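Local structure of ThiJ/PfpI family protein (Francisella tularensis subsp. novicida, 4P5P) at residues L28-Y33 against Y64-F69; V88-Y93 against L119-K124; R151-T156 against S199-I204. The protein probably acts as a glyoxalase III-type lyase of the DJ-1/PfpI family with a flavodoxin-like fold, and is regarded as a virulence factor. One frame throughout, in Å; residues are numbered along the deposited sequence.

Contact 1. Residues L28-Y33 against Y64-F69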
loop_
_atom_site.group_PDB
_atom_site.type_symbol
_atom_site.label_atom_id
_atom_site.label_comp_id
_atom_site.label_asym_id
_atom_site.label_seq_id
_atom_site.Cartn_x
_atom_site.Cartn_y
_atom_site.Cartn_z
ATOM N N LEU A 28 -5.409 3.735 4.196
ATOM C CA LEU A 28 -5.115 3.149 5.493
ATOM C C LEU A 28 -6.414 2.902 6.256
ATOM O O LEU A 28 -6.667 1.787 6.709
ATOM C CB LEU A 28 -4.174 4.056 6.306
ATOM C CG LEU A 28 -3.893 3.629 7.752
ATOM C CD1 LEU A 28 -3.232 2.246 7.814
ATOM C CD2 LEU A 28 -3.028 4.653 8.455
ATOM N N THR A 29 -7.255 3.924 6.377
ATOM C CA THR A 29 -8.360 3.842 7.326
ATOM C C THR A 29 -9.513 2.968 6.825
ATOM O O THR A 29 -10.127 2.276 7.614
ATOM C CB THR A 29 -8.900 5.235 7.692
ATOM O OG1 THR A 29 -9.596 5.798 6.581
ATOM C CG2 THR A 29 -7.773 6.155 8.079
ATOM N N HIS A 30 -9.808 2.973 5.528
ATOM C CA HIS A 30 -10.948 2.192 5.074
ATOM C C HIS A 30 -10.632 0.692 5.140
ATOM O O HIS A 30 -11.435 -0.065 5.671
ATOM C CB HIS A 30 -11.403 2.628 3.672
ATOM C CG HIS A 30 -12.049 3.983 3.655
ATOM N ND1 HIS A 30 -12.921 4.385 2.665
ATOM C CD2 HIS A 30 -11.970 5.020 4.528
ATOM C CE1 HIS A 30 -13.328 5.617 2.914
ATOM N NE2 HIS A 30 -12.768 6.026 4.042
ATOM N N PRO A 31 -9.449 0.258 4.676
ATOM C CA PRO A 31 -9.155 -1.165 4.891
ATOM C C PRO A 31 -8.984 -1.534 6.373
ATOM O O PRO A 31 -9.357 -2.637 6.776
ATOM C CB PRO A 31 -7.861 -1.376 4.090
ATOM C CG PRO A 31 -7.852 -0.273 3.096
ATOM C CD PRO A 31 -8.452 0.894 3.805
ATOM N N TYR A 32 -8.456 -0.622 7.184
ATOM C CA TYR A 32 -8.347 -0.862 8.621
ATOM C C TYR A 32 -9.693 -1.223 9.228
ATOM O O TYR A 32 -9.835 -2.256 9.867
ATOM C CB TYR A 32 -7.772 0.367 9.326
ATOM C CG TYR A 32 -7.483 0.158 10.801
ATOM C CD1 TYR A 32 -6.273 -0.373 11.208
ATOM C CD2 TYR A 32 -8.421 0.476 11.780
ATOM C CE1 TYR A 32 -5.996 -0.568 12.545
ATOM C CE2 TYR A 32 -8.156 0.275 13.120
ATOM C CZ TYR A 32 -6.936 -0.254 13.496
ATOM O OH TYR A 32 -6.630 -0.468 14.821
ATOM N N TYR A 33 -10.691 -0.376 9.031
ATOM C CA TYR A 33 -11.976 -0.635 9.670
ATOM C C TYR A 33 -12.765 -1.746 8.973
ATOM O O TYR A 33 -13.640 -2.350 9.584
ATOM C CB TYR A 33 -12.800 0.647 9.736
ATOM C CG TYR A 33 -12.304 1.616 10.793
ATOM C CD1 TYR A 33 -12.317 1.274 12.138
ATOM C CD2 TYR A 33 -11.808 2.861 10.444
ATOM C CE1 TYR A 33 -11.869 2.152 13.102
ATOM C CE2 TYR A 33 -11.369 3.750 11.408
ATOM C CZ TYR A 33 -11.389 3.386 12.732
ATOM O OH TYR A 33 -10.943 4.262 13.700
ATOM N N TYR A 64 -15.987 9.935 6.772
ATOM C CA TYR A 64 -16.386 9.354 8.043
ATOM C C TYR A 64 -15.277 8.526 8.699
ATOM O O TYR A 64 -14.947 8.734 9.870
ATOM C CB TYR A 64 -17.634 8.496 7.837
ATOM C CG TYR A 64 -18.107 7.814 9.090
ATOM C CD1 TYR A 64 -18.876 8.490 10.030
ATOM C CD2 TYR A 64 -17.777 6.492 9.337
ATOM C CE1 TYR A 64 -19.304 7.859 11.182
ATOM C CE2 TYR A 64 -18.192 5.852 10.480
ATOM C CZ TYR A 64 -18.956 6.535 11.399
ATOM O OH TYR A 64 -19.364 5.874 12.537
ATOM N N TYR A 65 -14.690 7.596 7.957
ATOM C CA TYR A 65 -13.714 6.704 8.570
ATOM C C TYR A 65 -12.387 7.413 8.821
ATOM O O TYR A 65 -11.715 7.101 9.806
ATOM C CB TYR A 65 -13.519 5.436 7.729
ATOM C CG TYR A 65 -14.669 4.470 7.895
ATOM C CD1 TYR A 65 -14.868 3.795 9.095
ATOM C CD2 TYR A 65 -15.577 4.259 6.870
ATOM C CE1 TYR A 65 -15.934 2.922 9.260
ATOM C CE2 TYR A 65 -16.639 3.390 7.021
ATOM C CZ TYR A 65 -16.819 2.722 8.215
ATOM O OH TYR A 65 -17.899 1.860 8.346
ATOM N N ASN A 66 -12.023 8.379 7.979
ATOM C CA ASN A 66 -10.831 9.178 8.249
ATOM C C ASN A 66 -10.966 9.904 9.583
ATOM O O ASN A 66 -10.046 9.908 10.400
ATOM C CB ASN A 66 -10.568 10.199 7.139
ATOM C CG ASN A 66 -9.986 9.575 5.887
ATOM O OD1 ASN A 66 -9.614 8.399 5.876
ATOM N ND2 ASN A 66 -9.893 10.370 4.828
ATOM N N ASP A 67 -12.122 10.526 9.792
ATOM C CA ASP A 67 -12.374 11.248 11.032
ATOM C C ASP A 67 -12.390 10.291 12.228
ATOM O O ASP A 67 -11.868 10.615 13.295
ATOM C CB ASP A 67 -13.699 12.016 10.954
ATOM C CG ASP A 67 -13.599 13.289 10.130
ATOM O OD1 ASP A 67 -12.473 13.736 9.806
ATOM O OD2 ASP A 67 -14.661 13.868 9.839
ATOM N N LYS A 68 -13.010 9.128 12.058
ATOM C CA LYS A 68 -13.081 8.137 13.132
ATOM C C LYS A 68 -11.678 7.722 13.565
ATOM O O LYS A 68 -11.370 7.647 14.762
ATOM C CB LYS A 68 -13.874 6.911 12.677
ATOM C CG LYS A 68 -14.043 5.830 13.738
ATOM C CD LYS A 68 -14.761 4.611 13.171
ATOM C CE LYS A 68 -14.796 3.462 14.166
ATOM N NZ LYS A 68 -15.663 3.753 15.329
ATOM N N PHE A 69 -10.839 7.457 12.570
ATOM C CA PHE A 69 -9.462 7.039 12.793
ATOM C C PHE A 69 -8.690 8.092 13.583
ATOM O O PHE A 69 -8.040 7.783 14.583
ATOM C CB PHE A 69 -8.810 6.769 11.439
ATOM C CG PHE A 69 -7.509 6.044 11.512
ATOM C CD1 PHE A 69 -7.464 4.670 11.413
ATOM C CD2 PHE A 69 -6.326 6.739 11.600
ATOM C CE1 PHE A 69 -6.259 3.997 11.448
ATOM C CE2 PHE A 69 -5.111 6.063 11.631
ATOM C CZ PHE A 69 -5.084 4.701 11.560
#

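Contact 2. Residues V88-Y93 against L119-K124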
loop_
_atom_site.group_PDB
_atom_site.type_symbol
_atom_site.label_atom_id
_atom_site.label_comp_id
_atom_site.label_asym_id
_atom_site.label_seq_id
_atom_site.Cartn_x
_atom_site.Cartn_y
_atom_site.Cartn_z
ATOM N N VAL A 88 9.826 -4.361 13.173
ATOM C CA VAL A 88 8.850 -5.411 13.431
ATOM C C VAL A 88 9.392 -6.754 12.991
ATOM O O VAL A 88 10.229 -6.844 12.094
ATOM C CB VAL A 88 7.507 -5.138 12.735
ATOM C CG1 VAL A 88 6.909 -3.856 13.273
ATOM C CG2 VAL A 88 7.683 -5.067 11.244
ATOM N N ASN A 89 8.922 -7.797 13.659
ATOM C CA ASN A 89 9.232 -9.153 13.252
ATOM C C ASN A 89 8.114 -9.699 12.392
ATOM O O ASN A 89 7.026 -10.009 12.878
ATOM C CB ASN A 89 9.454 -10.059 14.452
ATOM C CG ASN A 89 10.110 -11.367 14.065
ATOM O OD1 ASN A 89 9.805 -11.933 13.018
ATOM N ND2 ASN A 89 11.039 -11.836 14.893
ATOM N N ILE A 90 8.416 -9.849 11.107
ATOM C CA ILE A 90 7.429 -10.248 10.116
ATOM C C ILE A 90 6.823 -11.636 10.384
ATOM O O ILE A 90 5.700 -11.912 9.960
ATOM C CB ILE A 90 8.058 -10.208 8.711
ATOM C CG1 ILE A 90 6.996 -10.258 7.621
ATOM C CG2 ILE A 90 9.102 -11.322 8.551
ATOM C CD1 ILE A 90 5.994 -9.112 7.649
ATOM N N LYS A 91 7.543 -12.480 11.125
ATOM C CA LYS A 91 7.084 -13.835 11.429
ATOM C C LYS A 91 5.743 -13.841 12.161
ATOM O O LYS A 91 4.990 -14.815 12.093
ATOM C CB LYS A 91 8.133 -14.566 12.279
ATOM C CG LYS A 91 9.514 -14.646 11.647
ATOM C CD LYS A 91 9.502 -15.481 10.387
ATOM C CE LYS A 91 10.910 -15.733 9.863
ATOM N NZ LYS A 91 10.882 -16.567 8.619
ATOM N N GLU A 92 5.458 -12.735 12.842
ATOM C CA GLU A 92 4.249 -12.597 13.649
ATOM C C GLU A 92 2.987 -12.379 12.808
ATOM O O GLU A 92 1.863 -12.487 13.319
ATOM C CB GLU A 92 4.409 -11.426 14.623
ATOM C CG GLU A 92 5.490 -11.606 15.682
ATOM C CD GLU A 92 4.957 -12.206 16.976
ATOM O OE1 GLU A 92 5.659 -13.057 17.562
ATOM O OE2 GLU A 92 3.838 -11.827 17.405
ATOM N N TYR A 93 3.169 -12.074 11.525
ATOM C CA TYR A 93 2.058 -11.616 10.680
ATOM C C TYR A 93 1.661 -12.615 9.602
ATOM O O TYR A 93 2.479 -13.395 9.121
ATOM C CB TYR A 93 2.428 -10.260 10.044
ATOM C CG TYR A 93 2.642 -9.209 11.100
ATOM C CD1 TYR A 93 1.570 -8.538 11.657
ATOM C CD2 TYR A 93 3.915 -8.939 11.593
ATOM C CE1 TYR A 93 1.756 -7.609 12.652
ATOM C CE2 TYR A 93 4.107 -8.012 12.586
ATOM C CZ TYR A 93 3.032 -7.355 13.117
ATOM O OH TYR A 93 3.223 -6.431 14.115
ATOM N N LEU A 119 9.040 -11.131 0.849
ATOM C CA LEU A 119 9.513 -12.499 0.597
ATOM C C LEU A 119 9.112 -13.463 1.698
ATOM O O LEU A 119 8.732 -14.599 1.429
ATOM C CB LEU A 119 11.041 -12.546 0.454
ATOM C CG LEU A 119 11.599 -12.063 -0.863
ATOM C CD1 LEU A 119 13.106 -11.997 -0.742
ATOM C CD2 LEU A 119 11.184 -12.991 -2.018
ATOM N N ASP A 120 9.210 -13.025 2.946
ATOM C CA ASP A 120 8.874 -13.901 4.050
ATOM C C ASP A 120 7.390 -14.283 4.014
ATOM O O ASP A 120 7.034 -15.453 4.144
ATOM C CB ASP A 120 9.235 -13.235 5.381
ATOM C CG ASP A 120 9.100 -14.178 6.556
ATOM O OD1 ASP A 120 7.949 -14.417 6.979
ATOM O OD2 ASP A 120 10.144 -14.672 7.051
ATOM N N ILE A 121 6.525 -13.296 3.821
ATOM C CA ILE A 121 5.093 -13.557 3.727
ATOM C C ILE A 121 4.763 -14.439 2.510
ATOM O O ILE A 121 3.983 -15.401 2.600
ATOM C CB ILE A 121 4.310 -12.235 3.647
ATOM C CG1 ILE A 121 4.523 -11.395 4.915
ATOM C CG2 ILE A 121 2.826 -12.510 3.432
ATOM C CD1 ILE A 121 4.001 -12.030 6.191
ATOM N N TYR A 122 5.368 -14.112 1.379
ATOM C CA TYR A 122 5.173 -14.864 0.140
ATOM C C TYR A 122 5.559 -16.340 0.285
ATOM O O TYR A 122 4.887 -17.230 -0.251
ATOM C CB TYR A 122 5.993 -14.215 -0.975
ATOM C CG TYR A 122 5.721 -14.736 -2.369
ATOM C CD1 TYR A 122 4.449 -14.663 -2.920
ATOM C CD2 TYR A 122 6.745 -15.269 -3.146
ATOM C CE1 TYR A 122 4.198 -15.130 -4.198
ATOM C CE2 TYR A 122 6.499 -15.742 -4.425
ATOM C CZ TYR A 122 5.227 -15.658 -4.945
ATOM O OH TYR A 122 4.959 -16.123 -6.214
ATOM N N ALA A 123 6.637 -16.588 1.025
ATOM C CA ALA A 123 7.196 -17.935 1.157
ATOM C C ALA A 123 6.274 -18.863 1.938
ATOM O O ALA A 123 6.311 -20.081 1.745
ATOM C CB ALA A 123 8.578 -17.870 1.825
ATOM N N LYS A 124 5.464 -18.301 2.830
ATOM C CA LYS A 124 4.481 -19.108 3.541
ATOM C C LYS A 124 3.092 -18.923 2.940
ATOM O O LYS A 124 2.088 -19.283 3.551
ATOM C CB LYS A 124 4.486 -18.772 5.026
ATOM C CG LYS A 124 4.144 -17.343 5.362
ATOM C CD LYS A 124 4.322 -17.118 6.848
ATOM C CE LYS A 124 3.538 -15.925 7.338
ATOM N NZ LYS A 124 3.704 -15.764 8.811
HETATM O O HOH W 1 7.602 -17.059 8.164
#

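Contact 3. Residues R151-T156 against S199-I204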
loop_
_atom_site.group_PDB
_atom_site.type_symbol
_atom_site.label_atom_id
_atom_site.label_comp_id
_atom_site.label_asym_id
_atom_site.label_seq_id
_atom_site.Cartn_x
_atom_site.Cartn_y
_atom_site.Cartn_z
ATOM N N ARG A 151 6.555 -11.287 -11.632
ATOM C CA ARG A 151 6.594 -11.642 -13.059
ATOM C C ARG A 151 5.514 -12.682 -13.361
ATOM O O ARG A 151 5.295 -13.609 -12.594
ATOM C CB ARG A 151 7.975 -12.153 -13.486
ATOM C CG ARG A 151 8.342 -13.546 -13.021
ATOM C CD ARG A 151 9.860 -13.725 -13.139
ATOM N NE ARG A 151 10.327 -15.091 -12.928
ATOM C CZ ARG A 151 10.354 -15.713 -11.754
ATOM N NH1 ARG A 151 9.914 -15.102 -10.659
ATOM N NH2 ARG A 151 10.831 -16.953 -11.678
ATOM N N ASP A 152 4.829 -12.471 -14.480
ATOM C CA ASP A 152 3.773 -13.356 -14.977
ATOM C C ASP A 152 2.502 -13.320 -14.121
ATOM O O ASP A 152 1.581 -14.105 -14.353
ATOM C CB ASP A 152 4.285 -14.804 -15.092
ATOM C CG ASP A 152 5.519 -14.913 -15.971
ATOM O OD1 ASP A 152 5.589 -14.164 -16.963
ATOM O OD2 ASP A 152 6.413 -15.743 -15.674
ATOM N N LYS A 153 2.426 -12.408 -13.156
ATOM C CA LYS A 153 1.241 -12.311 -12.310
ATOM C C LYS A 153 0.371 -11.134 -12.728
ATOM O O LYS A 153 0.869 -10.105 -13.177
ATOM C CB LYS A 153 1.646 -12.206 -10.841
ATOM C CG LYS A 153 2.282 -13.506 -10.349
ATOM C CD LYS A 153 2.463 -13.556 -8.855
ATOM C CE LYS A 153 2.983 -14.925 -8.412
ATOM N NZ LYS A 153 4.278 -15.289 -9.062
ATOM N N GLU A 154 -0.940 -11.319 -12.594
ATOM C CA GLU A 154 -1.899 -10.271 -12.897
ATOM C C GLU A 154 -1.961 -9.272 -11.754
ATOM O O GLU A 154 -2.247 -9.638 -10.615
ATOM C CB GLU A 154 -3.275 -10.870 -13.165
ATOM C CG GLU A 154 -3.221 -11.891 -14.282
ATOM C CD GLU A 154 -4.576 -12.370 -14.725
ATOM O OE1 GLU A 154 -4.625 -13.287 -15.576
ATOM O OE2 GLU A 154 -5.589 -11.835 -14.229
ATOM N N VAL A 155 -1.653 -8.024 -12.076
ATOM C CA VAL A 155 -1.659 -6.936 -11.111
ATOM C C VAL A 155 -2.340 -5.699 -11.686
ATOM O O VAL A 155 -2.543 -5.574 -12.905
ATOM C CB VAL A 155 -0.217 -6.536 -10.664
ATOM C CG1 VAL A 155 0.553 -7.732 -10.138
ATOM C CG2 VAL A 155 0.552 -5.858 -11.808
ATOM N N THR A 156 -2.701 -4.789 -10.790
ATOM C CA THR A 156 -3.059 -3.435 -11.158
ATOM C C THR A 156 -2.361 -2.475 -10.203
ATOM O O THR A 156 -1.466 -2.887 -9.447
ATOM C CB THR A 156 -4.599 -3.228 -11.142
ATOM O OG1 THR A 156 -4.926 -1.951 -11.698
ATOM C CG2 THR A 156 -5.163 -3.340 -9.730
ATOM N N SER A 199 -6.190 -10.286 -8.033
ATOM C CA SER A 199 -5.699 -11.260 -7.073
ATOM C C SER A 199 -5.029 -12.417 -7.817
ATOM O O SER A 199 -5.665 -13.102 -8.628
ATOM C CB SER A 199 -6.842 -11.759 -6.191
ATOM O OG SER A 199 -6.351 -12.493 -5.086
ATOM N N ASP A 200 -3.750 -12.625 -7.538
ATOM C CA ASP A 200 -2.965 -13.659 -8.195
ATOM C C ASP A 200 -1.979 -14.218 -7.184
ATOM O O ASP A 200 -1.107 -13.497 -6.709
ATOM C CB ASP A 200 -2.233 -13.080 -9.412
ATOM C CG ASP A 200 -1.656 -14.141 -10.313
ATOM O OD1 ASP A 200 -1.328 -15.239 -9.821
ATOM O OD2 ASP A 200 -1.512 -13.880 -11.514
ATOM N N SER A 201 -2.133 -15.491 -6.839
ATOM C CA SER A 201 -1.226 -16.148 -5.900
ATOM C C SER A 201 -1.152 -15.427 -4.547
ATOM O O SER A 201 -0.085 -15.347 -3.943
ATOM C CB SER A 201 0.170 -16.247 -6.517
ATOM O OG SER A 201 0.102 -16.841 -7.804
ATOM N N LYS A 202 -2.298 -14.919 -4.096
ATOM C CA LYS A 202 -2.451 -14.181 -2.839
ATOM C C LYS A 202 -1.681 -12.862 -2.838
ATOM O O LYS A 202 -1.478 -12.256 -1.788
ATOM C CB LYS A 202 -2.041 -15.046 -1.647
ATOM C CG LYS A 202 -3.015 -16.185 -1.351
ATOM C CD LYS A 202 -2.618 -16.845 -0.052
ATOM C CE LYS A 202 -3.600 -17.870 0.421
ATOM N NZ LYS A 202 -3.132 -18.441 1.719
ATOM N N ILE A 203 -1.301 -12.397 -4.026
ATOM C CA ILE A 203 -0.856 -11.028 -4.217
ATOM C C ILE A 203 -2.067 -10.247 -4.712
ATOM O O ILE A 203 -2.555 -10.487 -5.816
ATOM C CB ILE A 203 0.297 -10.923 -5.226
ATOM C CG1 ILE A 203 1.511 -11.697 -4.705
ATOM C CG2 ILE A 203 0.646 -9.451 -5.476
ATOM C CD1 ILE A 203 2.629 -11.866 -5.726
ATOM N N ILE A 204 -2.542 -9.326 -3.887
ATOM C CA ILE A 204 -3.768 -8.599 -4.137
ATOM C C ILE A 204 -3.420 -7.144 -4.377
ATOM O O ILE A 204 -2.846 -6.492 -3.508
ATOM C CB ILE A 204 -4.747 -8.732 -2.958
ATOM C CG1 ILE A 204 -5.088 -10.214 -2.753
ATOM C CG2 ILE A 204 -6.006 -7.916 -3.220
ATOM C CD1 ILE A 204 -5.819 -10.505 -1.465
HETATM O O HOH W 2 -2.366 -8.695 -7.991
#

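Contact 1. Residues L28-Y33 against Y64-F69
F69 is a knob in a hole formed by L28, T29, Y32 and Y33, where two helices of the flavodoxin-like domain meet; the axes of 28-33 and 64-69 cross at 84°. This is the tight, buried half. F69 has CG anti to its backbone N (chi1 -167°), which points the side chain in among these neighbours. T29 CG2 lies over one face of the F69 ring, displaced toward the rim and 3.4 Å from F69 CG, while L28 CD2 comes within 3.7 Å of F69 CZ. The ring edge of F69 points at the face of Y32, giving a T-shaped pair. I44 of strand 40-46 and L75 and M79 of helix 73-80 extend this packing.

On the partly exposed side H30, Y33 and Y65 form an aromatic cluster. Y33 CD2 meets Y65 CD1 at 3.5 Å, and Y65 turns its edge to the face of H30. At the solvent margin the exposed K68 lays its CD over Y33, 3.9 Å from the ring centroid, on the face opposite Y32 CD2. D63 accepts from both H30 NE2 and N66 N. Back in the buried part, T29 OG1 donates to N66 OD1 at 2.7 Å, in the carbonyl plane, with a C=O...donor angle of 157°.

Contact 2. Residues V88-Y93 against L119-K124
K91 bends at chi2 (-65°), which puts CD on the helix side, and D120 has CG anti to the backbone N (chi1 -171°), placing its carboxylate where the lysine arrives. The two side chains cross at about a right angle, and K91 NZ bonds to D120 OD2 at 2.6 Å on the syn lone pair, a short salt bridge. A water donates to D120 OD1 and is weakly bound by K91 NZ, so both carboxylate oxygens have partners. Beside the bridge, on the buried side, I90 CG2 presses on D120 CG at 3.5 Å and I90 CG1 meets I121 CD1 at 3.8 Å.

K124, extended beyond CG, reaches the loop backbone from the end of the helix: its NZ donates to Y93 O at 2.7 Å, tilted 24° from the carbonyl plane. The loop bends through an Asx turn, N89 OD1 accepting from K91 N at 3.0 Å, into the 3-10 segment 90-92. Polar and exposed on one side, the contact is buried on the other. There I90 packs on L5 of strand 2-8 and I121 on I128 of strand 127-130, joining the loop before strand 95-98 to the end of helix 112-123.

Contact 3. Residues R151-T156 against S199-I204
The carboxylate of D200 is the flat group that meets K153 and E154. Over one face lie the methylenes of K153: CB is 3.9 Å from D200 CG, and CG of the lysine sits over the same face. D200 has CG anti to its backbone N (chi1 -167°), which carries the carboxylate across to E154 N. At the rim the two oxygens are used differently. OD2 accepts the backbone N-H of E154 at 2.8 Å, a nearly straight bond (167° at the hydrogen) that arrives on the anti side, 26° out of the carboxylate plane. OD1 takes the hydroxyl of the next residue, S201 OG, at 2.9 Å, so each oxygen has a hydrogen-bond donor and the rotation of the group is probably fixed by the pair.

The carboxylate of E154 stands nearly perpendicular to that of D200. Its OE2 is paired with K198, which would offset the repulsion from the nearby aspartate, E154 OE1 being 5.2 Å from D200 OD2.

K153 is modelled in two conformers; in the one described here its chain runs across the hairpin. CD meets I203 CD1 at 3.6 Å and CE lies 3.5 Å from S201 OG. The ammonium makes no contact with D200 and instead bonds to I149 O, with a weak bond to Y122 OH. A water sits between the backbones, 2.8 Å from both E154 O and I203 O.

Strand 154-155 pairs in parallel with strand 186-187. Beside it, reciprocal backbone bonds between D200 and I203 close the turn, with S201 and K202 both at positive phi. This is a beta hairpin with a two-residue loop, a type I' turn from D200 to I203, joining antiparallel strands 197-200 and 203-206 at the edge of the main sheet.

From the N terminus the three contacts close in series, none nested within or crossing another. Contact 1 brings helix 64-71 back onto helix 26-35 after an excursion through strand 40-46. Contact 2 then closes the path through strand 95-98 and helix 104-107. Contact 3 spans the longest loop, passing helices 160-165 and 176-182 and strand 186-187 before the final hairpin. Contacts 1 and 2 both reach strand 2-8, contact 1 at M6, contact 2 at L5 and N3, without touching each other. Contacts 2 and 3 do meet, Y122 CE1 lying 3.9 Å from I203 CD1. Contacts 1 and 3 stand on opposite sides of the chain's centre, centres 26 Å apart.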